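Local coordinates for protein putative amidohydrolase (Unidentified, PDB 3MKV) that acts as a prolidase of the amidohydrolase superfamily, probably using a zinc centre to hydrolyse dipeptides that end in proline, at residues N10-D15 with P19-G24; D215-I220 with I241-R246; A282-G287 with A298-V303; A118-L123 with M405-L410. One frame throughout, in Å; residues are numbered along the deposited sequence. Where two conformers were deposited one is given.

Contact 1: residues N10-D15 with P19-G24; sequences NGALLD and PDLLQG
A12 and L13 lie against L21, L22 and Q23 across a short, irregular beta hairpin, whose strand 12-13 pairs on its other side with strand 56-63 of the mixed sheet. A12 packs its CB on L21 CD1 at 3.5 Å, while the bent side chain of Q23 swings its amide end back so that NE2 also touches A12 CB. L13 and L22 form the antiparallel hydrogen-bonded pair: L13 N donates to L22 O (2.7 Å, 162° at the hydrogen) and L22 N donates to L13 O (2.9 Å). The side chains of these two leucines leave on the face away from A12 and Q23, and I372 lies against L13. L14 sets its CB 3.8 Å from L21 CD2, and its backbone pairs with I57, which ties the hairpin to strand 56-63. D15, with CG anti to the backbone N (chi1 -173°), directs OD1 into a salt bridge with R371. Its CB meets L22 CD1 at 3.7 Å. Beyond the paired leucines a water takes over from direct bonding, accepting from D15 N at 2.8 Å and donating to D20 O at 2.8 Å.

Contact 2: residues D215-I220 with I241-R246; sequences DEIRAI and IARAVR
I217 carries its CG1 anti to the carbonyl carbon (chi1 -63°) and continues fully extended through chi2 (178°), which sends CD1 across to the helix of R243 and A244. R243 has its CG lodged beside both backbone N and carbonyl carbon (chi1 49°) and bends again further out, so that its guanidinium swings over to the I217 side. CD1 ends 4.2 Å from R243 NH1, oblique to that guanidinium, and 4.3 Å from A244 CA, so one methyl accounts for the direct contact. The packing is loose and no hydrogen bond links the two segments directly. R243 NH2 is bonded to the carbonyl of Y212, just ahead of helix 214-225. On the exposed flank a water accepts from R218 NH1 (2.8 Å) and donates to R246 O (2.8 Å), joining the helices, and R218 NH1 also meets E214 in a salt bridge. These are successive helices of the (beta/alpha)-barrel, separated in sequence by strand 232-235. A244 and V245 rest on I252 of strand 251-254, A219 and I220 pack on helix 174-187, and E216 reaches R182 of the second subunit.

Contact 3: residues A282-G287 with A298-V303; sequences ALASEG and AKIADV
L283 and A284, in the last turns of helix 277-286, face I300 at the start of a short, weakly bonded helix; the CA atoms of A284 and I300 are 6.8 Å apart. E286 N still bonds to A282 O at 3.0 Å, but E286 itself departs from helical angles (phi -138°), and the next bond, G287 N to L283 O, is weak. In the second segment the bonds reach back three residues rather than four, as from V303 N to I300 O. The meeting is made by the end of I300. With CG1 anti to its own carbonyl carbon (chi1 -52°) and the chain extended beyond it (chi2 173°), CD1 is laid over one face of the L283-A284 peptide, 3.4 Å from L283 O and 3.8 Å from A284 N. The same methyl touches L283 CB at 3.5 Å. The other branch, CG2, lies looser, 4.3 Å from A284 CB, so I300 straddles two neighbouring residues of the helix. In the (beta/alpha)-barrel of amidohydrolases this region follows strand 272-274 and precedes the zinc ligand D326. L283 is buried and also packs on L292, its side chain about 9 Å from a zinc ion and about 5 Å from a bound sulfate that probably comes from the crystallisation liquor. I300 also touches V200, and the ammonium of the adjoining K299 is bonded by the carbonyls of G199, S202 and D205. At the far end of the segment V303 O accepts from N256 ND2.

Contact 4: residues A118-L123 with M405-L410; sequences AVESGL and MKDGRL
E120 and D407 bring their carboxylates together where the end of helix 113-120 meets a type I' beta turn, K406 to R409, that joins strands 403-406 and 409-413. The helix closes with a Schellman motif at G122, whose N bonds to V119 O. E120 leaves with CG anti to its carbonyl carbon and bends at chi2 (-57°), which curls the carboxylate toward the turn. D407, with CG likewise anti to the carbonyl carbon (chi1 -76°), meets it nearly at a right angle, the two carboxylate planes 74° apart. OE1 of E120 and OD1 of D407 remain 4.2 Å apart, and their like charges are probably eased by D407 OD2 pairing with R128. K406 is extended and crosses V119 obliquely at the helix end. This lysine has two conformers; in the one described NZ bonds to G126 O but comes implausibly close to a V119 methyl, so the detail of that approach is doubtful, as is its 4.3 Å separation from E120 OE2, too long for a salt bridge. One water lies between the carboxylates, 3.1 Å from E120 OE1 and 3.1 Å from D407 OD2.

How the contacts relate
Contacts 1 and 4 belong to one mixed sheet: the hairpin of contact 1 pairs with strand 56-63, and the turn of contact 4 follows strand 403-406 in the same sheet. Their centres are 26 Å apart, with nearest atoms about 11 Å apart. Contacts 2 and 3 lie in the barrel, their nearest atoms about 10 Å apart, and both fall in the chain between the two halves of contact 4. The dinuclear zinc site is built by H65, H67, carboxylated K193, H234, H254 and D326; the side chain of L283 in contact 3 is about 9 Å from a zinc ion and that of A244 in contact 2 about 13 Å. Contact 2 lies across the chain's centre from contacts 1 and 4.

Contact 1: residues N10-D15 with P19-G24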
loop_
_atom_site.group_PDB
_atom_site.type_symbol
_atom_site.label_atom_id
_atom_site.label_comp_id
_atom_site.label_asym_id
_atom_site.label_seq_id
_atom_site.Cartn_x
_atom_site.Cartn_y
_atom_site.Cartn_z
ATOM N N ASN A 10 -27.693 -20.648 -59.590
ATOM C CA ASN A 10 -26.786 -20.986 -60.686
ATOM C C ASN A 10 -25.318 -21.219 -60.306
ATOM O O ASN A 10 -24.402 -20.742 -60.992
ATOM C CB ASN A 10 -26.859 -19.915 -61.769
ATOM C CG ASN A 10 -26.525 -20.459 -63.138
ATOM O OD1 ASN A 10 -27.020 -21.520 -63.530
ATOM N ND2 ASN A 10 -25.679 -19.743 -63.876
ATOM N N GLY A 11 -25.090 -21.971 -59.232
ATOM C CA GLY A 11 -23.730 -22.286 -58.816
ATOM C C GLY A 11 -23.558 -23.669 -58.214
ATOM O O GLY A 11 -24.529 -24.401 -57.999
ATOM N N ALA A 12 -22.307 -24.032 -57.955
ATOM C CA ALA A 12 -22.005 -25.238 -57.213
ATOM C C ALA A 12 -22.093 -24.901 -55.732
ATOM O O ALA A 12 -21.833 -23.767 -55.336
ATOM C CB ALA A 12 -20.617 -25.744 -57.564
ATOM N N LEU A 13 -22.478 -25.883 -54.925
ATOM C CA LEU A 13 -22.584 -25.712 -53.486
ATOM C C LEU A 13 -21.570 -26.606 -52.824
ATOM O O LEU A 13 -21.506 -27.791 -53.121
ATOM C CB LEU A 13 -23.974 -26.102 -52.994
ATOM C CG LEU A 13 -24.180 -26.017 -51.485
ATOM C CD1 LEU A 13 -23.751 -24.650 -50.977
ATOM C CD2 LEU A 13 -25.620 -26.296 -51.126
ATOM N N LEU A 14 -20.766 -26.034 -51.935
ATOM C CA LEU A 14 -19.795 -26.812 -51.180
ATOM C C LEU A 14 -20.399 -27.169 -49.830
ATOM O O LEU A 14 -20.655 -26.295 -48.998
ATOM C CB LEU A 14 -18.507 -26.019 -51.001
ATOM C CG LEU A 14 -17.258 -26.788 -50.578
ATOM C CD1 LEU A 14 -16.031 -25.909 -50.788
ATOM C CD2 LEU A 14 -17.356 -27.273 -49.125
ATOM N N ASP A 15 -20.666 -28.457 -49.651
ATOM C CA ASP A 15 -21.189 -28.987 -48.409
ATOM C C ASP A 15 -20.057 -29.802 -47.818
ATOM O O ASP A 15 -19.749 -30.898 -48.300
ATOM C CB ASP A 15 -22.416 -29.863 -48.667
ATOM C CG ASP A 15 -23.097 -30.314 -47.378
ATOM O OD1 ASP A 15 -22.382 -30.676 -46.422
ATOM O OD2 ASP A 15 -24.346 -30.309 -47.321
ATOM N N PRO A 19 -17.662 -35.043 -50.629
ATOM C CA PRO A 19 -16.362 -35.010 -51.301
ATOM C C PRO A 19 -16.331 -34.178 -52.579
ATOM O O PRO A 19 -15.254 -33.758 -53.006
ATOM C CB PRO A 19 -16.106 -36.485 -51.631
ATOM C CG PRO A 19 -17.477 -37.092 -51.709
ATOM C CD PRO A 19 -18.248 -36.395 -50.630
ATOM N N ASP A 20 -17.497 -33.953 -53.183
ATOM C CA ASP A 20 -17.596 -33.194 -54.430
ATOM C C ASP A 20 -18.659 -32.112 -54.322
ATOM O O ASP A 20 -19.570 -32.209 -53.497
ATOM C CB ASP A 20 -17.959 -34.118 -55.598
ATOM C CG ASP A 20 -16.966 -35.245 -55.780
ATOM O OD1 ASP A 20 -15.745 -34.971 -55.861
ATOM O OD2 ASP A 20 -17.414 -36.409 -55.846
ATOM N N LEU A 21 -18.545 -31.098 -55.179
ATOM C CA LEU A 21 -19.514 -30.006 -55.227
ATOM C C LEU A 21 -20.900 -30.485 -55.618
ATOM O O LEU A 21 -21.061 -31.269 -56.547
ATOM C CB LEU A 21 -19.057 -28.920 -56.205
ATOM C CG LEU A 21 -17.804 -28.140 -55.812
ATOM C CD1 LEU A 21 -17.505 -27.059 -56.837
ATOM C CD2 LEU A 21 -17.967 -27.535 -54.423
ATOM N N LEU A 22 -21.908 -30.005 -54.906
ATOM C CA LEU A 22 -23.285 -30.285 -55.274
ATOM C C LEU A 22 -23.755 -29.260 -56.300
ATOM O O LEU A 22 -23.556 -28.056 -56.128
ATOM C CB LEU A 22 -24.186 -30.249 -54.037
ATOM C CG LEU A 22 -23.671 -31.077 -52.856
ATOM C CD1 LEU A 22 -24.494 -30.818 -51.600
ATOM C CD2 LEU A 22 -23.666 -32.554 -53.209
ATOM N N GLN A 23 -24.372 -29.742 -57.374
ATOM C CA GLN A 23 -24.850 -28.856 -58.427
ATOM C C GLN A 23 -26.365 -28.728 -58.370
ATOM O O GLN A 23 -27.045 -29.637 -57.900
ATOM C CB GLN A 23 -24.422 -29.380 -59.790
ATOM C CG GLN A 23 -23.808 -28.308 -60.671
ATOM C CD GLN A 23 -22.311 -28.170 -60.459
ATOM O OE1 GLN A 23 -21.628 -29.134 -60.090
ATOM N NE2 GLN A 23 -21.790 -26.973 -60.706
ATOM N N GLY A 24 -26.888 -27.589 -58.819
ATOM C CA GLY A 24 -28.335 -27.410 -58.938
ATOM C C GLY A 24 -29.098 -27.016 -57.683
ATOM O O GLY A 24 -30.308 -27.227 -57.597
HETATM O O HOH W 1 -19.816 -30.618 -51.248
#

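Contact 2: residues D215-I220 with I241-R246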
loop_
_atom_site.group_PDB
_atom_site.type_symbol
_atom_site.label_atom_id
_atom_site.label_comp_id
_atom_site.label_asym_id
_atom_site.label_seq_id
_atom_site.Cartn_x
_atom_site.Cartn_y
_atom_site.Cartn_z
ATOM N N ASP A 215 -2.816 -28.513 -10.560
ATOM C CA ASP A 215 -3.775 -27.879 -9.674
ATOM C C ASP A 215 -4.313 -26.577 -10.260
ATOM O O ASP A 215 -5.505 -26.278 -10.138
ATOM C CB ASP A 215 -3.121 -27.579 -8.327
ATOM C CG ASP A 215 -3.044 -28.800 -7.422
ATOM O OD1 ASP A 215 -4.035 -29.559 -7.343
ATOM O OD2 ASP A 215 -1.990 -28.986 -6.777
ATOM N N GLU A 216 -3.427 -25.784 -10.859
ATOM C CA GLU A 216 -3.851 -24.539 -11.513
ATOM C C GLU A 216 -4.704 -24.834 -12.745
ATOM O O GLU A 216 -5.812 -24.329 -12.857
ATOM C CB GLU A 216 -2.653 -23.642 -11.869
ATOM C CG GLU A 216 -1.984 -22.958 -10.670
ATOM C CD GLU A 216 -0.505 -22.692 -10.901
ATOM O OE1 GLU A 216 -0.043 -21.542 -10.692
ATOM O OE2 GLU A 216 0.202 -23.640 -11.304
ATOM N N ILE A 217 -4.218 -25.692 -13.638
ATOM C CA ILE A 217 -4.965 -26.023 -14.850
ATOM C C ILE A 217 -6.370 -26.496 -14.518
ATOM O O ILE A 217 -7.347 -26.001 -15.083
ATOM C CB ILE A 217 -4.264 -27.108 -15.692
ATOM C CG1 ILE A 217 -2.910 -26.611 -16.193
ATOM C CG2 ILE A 217 -5.151 -27.548 -16.872
ATOM C CD1 ILE A 217 -2.141 -27.666 -17.007
ATOM N N ARG A 218 -6.469 -27.459 -13.608
ATOM C CA ARG A 218 -7.767 -27.988 -13.195
ATOM C C ARG A 218 -8.664 -26.913 -12.567
ATOM O O ARG A 218 -9.876 -26.910 -12.785
ATOM C CB ARG A 218 -7.606 -29.191 -12.257
ATOM C CG ARG A 218 -6.893 -30.385 -12.891
ATOM C CD ARG A 218 -7.030 -31.665 -12.057
ATOM N NE ARG A 218 -6.017 -31.739 -11.004
ATOM C CZ ARG A 218 -4.900 -32.457 -11.090
ATOM N NH1 ARG A 218 -4.643 -33.190 -12.175
ATOM N NH2 ARG A 218 -4.040 -32.444 -10.085
ATOM N N ALA A 219 -8.090 -25.997 -11.789
ATOM C CA ALA A 219 -8.891 -24.870 -11.282
ATOM C C ALA A 219 -9.403 -23.993 -12.428
ATOM O O ALA A 219 -10.558 -23.582 -12.424
ATOM C CB ALA A 219 -8.103 -24.028 -10.290
ATOM N N ILE A 220 -8.538 -23.709 -13.400
ATOM C CA ILE A 220 -8.907 -22.873 -14.545
ATOM C C ILE A 220 -10.018 -23.520 -15.379
ATOM O O ILE A 220 -11.009 -22.875 -15.710
ATOM C CB ILE A 220 -7.675 -22.525 -15.433
ATOM C CG1 ILE A 220 -6.710 -21.598 -14.686
ATOM C CG2 ILE A 220 -8.114 -21.825 -16.697
ATOM C CD1 ILE A 220 -5.269 -21.610 -15.205
ATOM N N ILE A 241 1.337 -31.452 -23.711
ATOM C CA ILE A 241 0.050 -31.745 -24.302
ATOM C C ILE A 241 -0.752 -32.723 -23.445
ATOM O O ILE A 241 -1.927 -32.499 -23.154
ATOM C CB ILE A 241 0.229 -32.336 -25.686
ATOM C CG1 ILE A 241 0.894 -31.304 -26.609
ATOM C CG2 ILE A 241 -1.110 -32.818 -26.217
ATOM C CD1 ILE A 241 1.295 -31.847 -27.976
ATOM N N ALA A 242 -0.104 -33.804 -23.029
ATOM C CA ALA A 242 -0.767 -34.857 -22.268
ATOM C C ALA A 242 -1.355 -34.381 -20.934
ATOM O O ALA A 242 -2.487 -34.730 -20.586
ATOM C CB ALA A 242 0.199 -36.036 -22.048
ATOM N N ARG A 243 -0.588 -33.598 -20.178
ATOM C CA ARG A 243 -1.036 -33.185 -18.841
ATOM C C ARG A 243 -2.206 -32.212 -18.935
ATOM O O ARG A 243 -3.157 -32.272 -18.145
ATOM C CB ARG A 243 0.114 -32.580 -18.030
ATOM C CG ARG A 243 0.904 -31.523 -18.777
ATOM C CD ARG A 243 2.240 -31.232 -18.095
ATOM N NE ARG A 243 2.076 -30.922 -16.678
ATOM C CZ ARG A 243 1.954 -29.693 -16.176
ATOM N NH1 ARG A 243 1.970 -28.624 -16.973
ATOM N NH2 ARG A 243 1.815 -29.534 -14.867
ATOM N N ALA A 244 -2.117 -31.319 -19.912
ATOM C CA ALA A 244 -3.174 -30.368 -20.198
ATOM C C ALA A 244 -4.487 -31.083 -20.463
ATOM O O ALA A 244 -5.533 -30.721 -19.926
ATOM C CB ALA A 244 -2.785 -29.506 -21.402
ATOM N N VAL A 245 -4.434 -32.109 -21.297
ATOM C CA VAL A 245 -5.635 -32.866 -21.620
ATOM C C VAL A 245 -6.200 -33.647 -20.430
ATOM O O VAL A 245 -7.420 -33.758 -20.282
ATOM C CB VAL A 245 -5.410 -33.783 -22.829
ATOM C CG1 VAL A 245 -6.509 -34.818 -22.921
ATOM C CG2 VAL A 245 -5.365 -32.949 -24.089
ATOM N N ARG A 246 -5.326 -34.190 -19.585
ATOM C CA ARG A 246 -5.757 -34.936 -18.406
ATOM C C ARG A 246 -6.359 -33.992 -17.383
ATOM O O ARG A 246 -7.091 -34.406 -16.493
ATOM C CB ARG A 246 -4.578 -35.669 -17.765
ATOM C CG ARG A 246 -4.150 -36.932 -18.474
ATOM C CD ARG A 246 -3.048 -37.646 -17.701
ATOM N NE ARG A 246 -1.708 -37.230 -18.112
ATOM C CZ ARG A 246 -0.906 -36.439 -17.403
ATOM N NH1 ARG A 246 0.297 -36.129 -17.877
ATOM N NH2 ARG A 246 -1.301 -35.959 -16.228
HETATM O O HOH W 2 -6.476 -34.569 -13.749
#

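Contact 3: residues A282-G287 with A298-V303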
loop_
_atom_site.group_PDB
_atom_site.type_symbol
_atom_site.label_atom_id
_atom_site.label_comp_id
_atom_site.label_asym_id
_atom_site.label_seq_id
_atom_site.Cartn_x
_atom_site.Cartn_y
_atom_site.Cartn_z
ATOM N N ALA A 282 6.790 -18.151 -41.396
ATOM C CA ALA A 282 6.948 -16.702 -41.493
ATOM C C ALA A 282 7.964 -16.159 -40.497
ATOM O O ALA A 282 8.721 -15.243 -40.813
ATOM C CB ALA A 282 5.609 -16.007 -41.306
ATOM N N LEU A 283 7.969 -16.706 -39.286
ATOM C CA LEU A 283 8.931 -16.277 -38.283
ATOM C C LEU A 283 10.352 -16.498 -38.794
ATOM O O LEU A 283 11.245 -15.677 -38.565
ATOM C CB LEU A 283 8.711 -17.024 -36.966
ATOM C CG LEU A 283 7.466 -16.636 -36.162
ATOM C CD1 LEU A 283 7.232 -17.596 -35.008
ATOM C CD2 LEU A 283 7.572 -15.196 -35.665
ATOM N N ALA A 284 10.550 -17.606 -39.500
ATOM C CA ALA A 284 11.852 -17.926 -40.074
ATOM C C ALA A 284 12.203 -17.004 -41.244
ATOM O O ALA A 284 13.330 -16.528 -41.343
ATOM C CB ALA A 284 11.895 -19.386 -40.507
ATOM N N SER A 285 11.230 -16.743 -42.115
ATOM C CA SER A 285 11.457 -15.992 -43.358
ATOM C C SER A 285 11.693 -14.494 -43.174
ATOM O O SER A 285 12.594 -13.921 -43.783
ATOM C CB SER A 285 10.277 -16.184 -44.322
ATOM O OG SER A 285 9.945 -17.554 -44.471
ATOM N N GLU A 286 10.869 -13.856 -42.353
ATOM C CA GLU A 286 10.856 -12.402 -42.290
ATOM C C GLU A 286 10.749 -11.886 -40.863
ATOM O O GLU A 286 10.556 -10.690 -40.647
ATOM C CB GLU A 286 9.695 -11.855 -43.127
ATOM C CG GLU A 286 8.315 -12.132 -42.533
ATOM C CD GLU A 286 7.183 -11.871 -43.518
ATOM O OE1 GLU A 286 7.273 -12.355 -44.667
ATOM O OE2 GLU A 286 6.203 -11.189 -43.142
ATOM N N GLY A 287 10.872 -12.788 -39.894
ATOM C CA GLY A 287 10.761 -12.428 -38.482
ATOM C C GLY A 287 11.753 -11.372 -38.024
ATOM O O GLY A 287 11.378 -10.393 -37.376
ATOM N N ALA A 298 15.997 -17.499 -32.027
ATOM C CA ALA A 298 16.726 -18.709 -31.688
ATOM C C ALA A 298 15.793 -19.881 -31.379
ATOM O O ALA A 298 16.222 -21.036 -31.373
ATOM C CB ALA A 298 17.654 -18.443 -30.509
ATOM N N LYS A 299 14.519 -19.592 -31.130
ATOM C CA LYS A 299 13.590 -20.630 -30.684
ATOM C C LYS A 299 12.757 -21.270 -31.802
ATOM O O LYS A 299 12.164 -22.337 -31.615
ATOM C CB LYS A 299 12.693 -20.102 -29.558
ATOM C CG LYS A 299 13.403 -20.039 -28.213
ATOM C CD LYS A 299 12.469 -19.636 -27.094
ATOM C CE LYS A 299 12.103 -18.163 -27.180
ATOM N NZ LYS A 299 11.100 -17.784 -26.139
ATOM N N ILE A 300 12.727 -20.629 -32.965
ATOM C CA ILE A 300 11.913 -21.111 -34.082
ATOM C C ILE A 300 12.242 -22.547 -34.508
ATOM O O ILE A 300 11.353 -23.397 -34.607
ATOM C CB ILE A 300 12.032 -20.171 -35.300
ATOM C CG1 ILE A 300 11.738 -18.727 -34.879
ATOM C CG2 ILE A 300 11.102 -20.620 -36.414
ATOM C CD1 ILE A 300 11.985 -17.701 -35.963
ATOM N N ALA A 301 13.524 -22.808 -34.756
ATOM C CA ALA A 301 13.958 -24.078 -35.331
ATOM C C ALA A 301 13.482 -25.272 -34.507
ATOM O O ALA A 301 13.297 -26.373 -35.034
ATOM C CB ALA A 301 15.474 -24.099 -35.486
ATOM N N ASP A 302 13.284 -25.039 -33.213
ATOM C CA ASP A 302 12.861 -26.088 -32.291
ATOM C C ASP A 302 11.608 -26.813 -32.780
ATOM O O ASP A 302 11.541 -28.045 -32.741
ATOM C CB ASP A 302 12.607 -25.511 -30.892
ATOM C CG ASP A 302 13.869 -24.959 -30.236
ATOM O OD1 ASP A 302 13.738 -24.141 -29.297
ATOM O OD2 ASP A 302 14.988 -25.338 -30.648
ATOM N N VAL A 303 10.622 -26.046 -33.243
ATOM C CA VAL A 303 9.311 -26.596 -33.578
ATOM C C VAL A 303 8.974 -26.548 -35.069
ATOM O O VAL A 303 8.152 -27.316 -35.550
ATOM C CB VAL A 303 8.178 -25.878 -32.787
ATOM C CG1 VAL A 303 8.473 -25.894 -31.301
ATOM C CG2 VAL A 303 7.988 -24.447 -33.278
#

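Contact 4: residues A118-L123 with M405-L410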
loop_
_atom_site.group_PDB
_atom_site.type_symbol
_atom_site.label_atom_id
_atom_site.label_comp_id
_atom_site.label_asym_id
_atom_site.label_seq_id
_atom_site.Cartn_x
_atom_site.Cartn_y
_atom_site.Cartn_z
ATOM N N ALA A 118 -17.675 -3.850 -30.826
ATOM C CA ALA A 118 -17.371 -2.948 -31.927
ATOM C C ALA A 118 -17.755 -3.540 -33.302
ATOM O O ALA A 118 -18.389 -2.867 -34.125
ATOM C CB ALA A 118 -15.906 -2.599 -31.890
ATOM N N VAL A 119 -17.360 -4.790 -33.546
ATOM C CA VAL A 119 -17.757 -5.492 -34.762
ATOM C C VAL A 119 -19.263 -5.751 -34.829
ATOM O O VAL A 119 -19.895 -5.507 -35.854
ATOM C CB VAL A 119 -17.049 -6.866 -34.923
ATOM C CG1 VAL A 119 -17.584 -7.580 -36.147
ATOM C CG2 VAL A 119 -15.550 -6.704 -35.035
ATOM N N GLU A 120 -19.846 -6.270 -33.756
ATOM C CA GLU A 120 -21.243 -6.657 -33.838
ATOM C C GLU A 120 -22.154 -5.454 -34.022
ATOM O O GLU A 120 -23.197 -5.559 -34.666
ATOM C CB GLU A 120 -21.667 -7.527 -32.651
ATOM C CG GLU A 120 -21.063 -8.929 -32.680
ATOM C CD GLU A 120 -21.391 -9.711 -33.959
ATOM O OE1 GLU A 120 -22.584 -10.048 -34.149
ATOM O OE2 GLU A 120 -20.460 -10.005 -34.761
ATOM N N SER A 121 -21.760 -4.310 -33.466
ATOM C CA SER A 121 -22.538 -3.084 -33.618
ATOM C C SER A 121 -22.287 -2.403 -34.972
ATOM O O SER A 121 -22.896 -1.380 -35.291
ATOM C CB SER A 121 -22.226 -2.113 -32.481
ATOM O OG SER A 121 -20.966 -1.492 -32.690
ATOM N N GLY A 122 -21.392 -2.973 -35.766
ATOM C CA GLY A 122 -21.054 -2.393 -37.058
ATOM C C GLY A 122 -20.116 -1.195 -36.998
ATOM O O GLY A 122 -19.817 -0.587 -38.025
ATOM N N LEU A 123 -19.642 -0.852 -35.803
ATOM C CA LEU A 123 -18.721 0.265 -35.656
ATOM C C LEU A 123 -17.447 0.038 -36.479
ATOM O O LEU A 123 -16.843 0.988 -36.980
ATOM C CB LEU A 123 -18.403 0.512 -34.179
ATOM C CG LEU A 123 -17.448 1.658 -33.803
ATOM C CD1 LEU A 123 -17.976 3.031 -34.260
ATOM C CD2 LEU A 123 -17.170 1.656 -32.295
ATOM N N MET A 405 -20.133 -12.655 -47.604
ATOM C CA MET A 405 -21.354 -12.335 -46.881
ATOM C C MET A 405 -21.214 -12.765 -45.425
ATOM O O MET A 405 -20.922 -13.925 -45.150
ATOM C CB MET A 405 -22.558 -13.050 -47.531
ATOM C CG MET A 405 -23.913 -12.756 -46.891
ATOM S SD MET A 405 -25.358 -13.414 -47.778
ATOM C CE MET A 405 -25.731 -14.886 -46.880
ATOM N N LYS A 406 -21.432 -11.840 -44.494
ATOM C CA LYS A 406 -21.429 -12.132 -43.075
ATOM C C LYS A 406 -22.725 -11.653 -42.470
ATOM O O LYS A 406 -23.066 -10.507 -42.663
ATOM C CB LYS A 406 -20.231 -11.487 -42.375
ATOM C CG LYS A 406 -20.381 -11.312 -40.868
ATOM C CD LYS A 406 -19.353 -10.324 -40.335
ATOM C CE LYS A 406 -19.736 -9.775 -38.975
ATOM N NZ LYS A 406 -18.762 -8.759 -38.496
ATOM N N ASP A 407 -23.427 -12.505 -41.733
ATOM C CA ASP A 407 -24.700 -12.138 -41.117
ATOM C C ASP A 407 -25.704 -11.619 -42.146
ATOM O O ASP A 407 -26.456 -10.680 -41.861
ATOM C CB ASP A 407 -24.500 -11.071 -40.030
ATOM C CG ASP A 407 -23.912 -11.636 -38.748
ATOM O OD1 ASP A 407 -22.999 -10.995 -38.181
ATOM O OD2 ASP A 407 -24.357 -12.720 -38.307
ATOM N N GLY A 408 -25.718 -12.224 -43.334
ATOM C CA GLY A 408 -26.674 -11.840 -44.370
ATOM C C GLY A 408 -26.451 -10.470 -45.004
ATOM O O GLY A 408 -27.345 -9.927 -45.653
ATOM N N ARG A 409 -25.266 -9.897 -44.813
ATOM C CA ARG A 409 -24.916 -8.649 -45.471
ATOM C C ARG A 409 -23.677 -8.877 -46.309
ATOM O O ARG A 409 -22.837 -9.703 -45.973
ATOM C CB ARG A 409 -24.667 -7.524 -44.460
ATOM C CG ARG A 409 -25.711 -7.424 -43.356
ATOM C CD ARG A 409 -25.616 -6.113 -42.581
ATOM N NE ARG A 409 -26.229 -5.002 -43.309
ATOM C CZ ARG A 409 -26.728 -3.908 -42.734
ATOM N NH1 ARG A 409 -26.696 -3.777 -41.412
ATOM N NH2 ARG A 409 -27.268 -2.949 -43.477
ATOM N N LEU A 410 -23.577 -8.150 -47.412
ATOM C CA LEU A 410 -22.430 -8.246 -48.294
ATOM C C LEU A 410 -21.385 -7.239 -47.878
ATOM O O LEU A 410 -21.648 -6.040 -47.804
ATOM C CB LEU A 410 -22.836 -7.977 -49.748
ATOM C CG LEU A 410 -23.854 -8.940 -50.369
ATOM C CD1 LEU A 410 -24.456 -8.363 -51.648
ATOM C CD2 LEU A 410 -23.231 -10.316 -50.621
HETATM O O HOH W 3 -23.227 -12.827 -35.454
#